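Local coordinates for protein CysE, serine acetyltransferase (Brucella abortus, PDB 4HZD) that probably transfers the acetyl group of acetyl-coenzyme A to L-serine, giving O-acetylserine for cysteine biosynthesis, at residues S162-D167 against V184-G189. Sequence-based numbering, arbitrary orientation.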
# COMPACT_ATOMS: atom_id res chain seq x y z
N SER A 162 -13.63 -3.46 -32.74
CA SER A 162 -14.39 -2.59 -31.86
C SER A 162 -15.80 -3.11 -31.63
O SER A 162 -16.23 -4.10 -32.27
CB SER A 162 -14.45 -1.19 -32.44
OG SER A 162 -15.20 -1.24 -33.62
N GLY A 163 -16.54 -2.44 -30.74
CA GLY A 163 -17.84 -2.96 -30.31
C GLY A 163 -17.74 -4.39 -29.79
O GLY A 163 -18.61 -5.24 -30.05
N LEU A 164 -16.65 -4.68 -29.10
CA LEU A 164 -16.50 -6.01 -28.49
C LEU A 164 -17.14 -6.03 -27.11
O LEU A 164 -16.89 -5.15 -26.29
CB LEU A 164 -15.03 -6.37 -28.40
CG LEU A 164 -14.62 -7.71 -27.78
CD1 LEU A 164 -15.23 -8.90 -28.53
CD2 LEU A 164 -13.09 -7.78 -27.78
N PHE A 165 -17.98 -7.03 -26.87
CA PHE A 165 -18.57 -7.28 -25.58
C PHE A 165 -18.01 -8.57 -24.95
O PHE A 165 -18.21 -9.68 -25.49
CB PHE A 165 -20.09 -7.30 -25.74
CG PHE A 165 -20.84 -7.61 -24.47
CD1 PHE A 165 -20.45 -7.07 -23.25
CD2 PHE A 165 -22.00 -8.37 -24.53
CE1 PHE A 165 -21.17 -7.34 -22.09
CE2 PHE A 165 -22.73 -8.66 -23.37
CZ PHE A 165 -22.32 -8.15 -22.16
N LEU A 166 -17.29 -8.41 -23.84
CA LEU A 166 -16.66 -9.50 -23.10
C LEU A 166 -17.44 -9.70 -21.81
O LEU A 166 -17.18 -9.03 -20.77
CB LEU A 166 -15.20 -9.13 -22.78
CG LEU A 166 -14.09 -10.06 -23.20
CD1 LEU A 166 -14.17 -10.38 -24.71
CD2 LEU A 166 -12.71 -9.47 -22.84
N ASP A 167 -18.43 -10.57 -21.87
CA ASP A 167 -19.45 -10.59 -20.84
C ASP A 167 -18.97 -11.53 -19.75
O ASP A 167 -18.68 -12.69 -20.04
CB ASP A 167 -20.79 -11.08 -21.46
CG ASP A 167 -21.98 -11.07 -20.45
OD1 ASP A 167 -21.89 -10.43 -19.38
OD2 ASP A 167 -23.01 -11.71 -20.75
N VAL A 184 -18.48 -8.33 -31.95
CA VAL A 184 -18.52 -9.69 -31.39
C VAL A 184 -18.89 -9.65 -29.90
O VAL A 184 -18.55 -8.70 -29.20
CB VAL A 184 -17.17 -10.38 -31.65
CG1 VAL A 184 -17.09 -11.76 -31.00
CG2 VAL A 184 -16.97 -10.51 -33.15
N SER A 185 -19.63 -10.66 -29.45
CA SER A 185 -19.85 -10.87 -28.02
C SER A 185 -19.23 -12.18 -27.59
O SER A 185 -19.46 -13.23 -28.23
CB SER A 185 -21.34 -10.86 -27.66
OG SER A 185 -21.90 -9.60 -27.99
N ILE A 186 -18.42 -12.13 -26.53
CA ILE A 186 -17.72 -13.31 -26.02
C ILE A 186 -18.00 -13.49 -24.52
O ILE A 186 -17.87 -12.55 -23.73
CB ILE A 186 -16.19 -13.25 -26.28
CG1 ILE A 186 -15.85 -12.94 -27.76
CG2 ILE A 186 -15.49 -14.54 -25.82
CD1 ILE A 186 -14.37 -12.88 -28.05
N LEU A 187 -18.38 -14.70 -24.11
CA LEU A 187 -18.63 -14.94 -22.70
C LEU A 187 -17.41 -15.46 -21.93
O LEU A 187 -16.35 -15.60 -22.50
CB LEU A 187 -19.92 -15.78 -22.52
CG LEU A 187 -20.99 -14.66 -22.38
CD1 LEU A 187 -21.76 -14.36 -23.66
CD2 LEU A 187 -21.89 -14.84 -21.17
N HIS A 188 -17.54 -15.69 -20.62
CA HIS A 188 -16.47 -16.31 -19.79
C HIS A 188 -16.24 -17.76 -20.18
O HIS A 188 -17.13 -18.42 -20.76
CB HIS A 188 -16.87 -16.29 -18.33
CG HIS A 188 -18.20 -16.95 -18.07
ND1 HIS A 188 -19.37 -16.41 -18.50
CD2 HIS A 188 -18.54 -18.15 -17.44
CE1 HIS A 188 -20.39 -17.20 -18.14
NE2 HIS A 188 -19.88 -18.28 -17.50
N GLY A 189 -15.05 -18.24 -19.84
CA GLY A 189 -14.60 -19.62 -20.08
C GLY A 189 -14.31 -19.91 -21.55
O GLY A 189 -14.26 -21.06 -21.96
O HOH W 1 -15.73 -7.05 -31.60
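Two successive coils of the left-handed parallel beta-helix stack here, strand 165-166 lying in register on strand 185-186 at the end of the beta-helix that packs on the helical domain. F165 N donates to V184 O (2.9 Å, 174° at the hydrogen) and I186 N to F165 O (2.7 Å), both nearly straight; D167 N to I186 O (2.8 Å, 155°) is more bent. All three run nearly along the C=O axis. Before the first direct bond, a water accepts from V184 N and donates to S162 O. L166 and I186 point the same way, CD1 of L166 against CB of I186 at 3.8 Å, and L172 of strand 172-174 touches both. On the face of F165 and S185, S185 OG lies in the plane of the F165 ring at its edge, 3.7 Å from CD2, and is hydrogen-bonded to R101 of helix 87-101. D167, its CG anti to the backbone N (chi1 -177°), lies alongside L187, OD2 3.4 Å from L187 CD2, while D167 CB sits over the rim of one F165 ring face. H188 NE2 is hydrogen-bonded to OG1 of T191 of the second subunit. Backbone bonds thus hold D167 alongside L187, a coenzyme A pocket residue, where its carboxylate would probably make the local potential more negative.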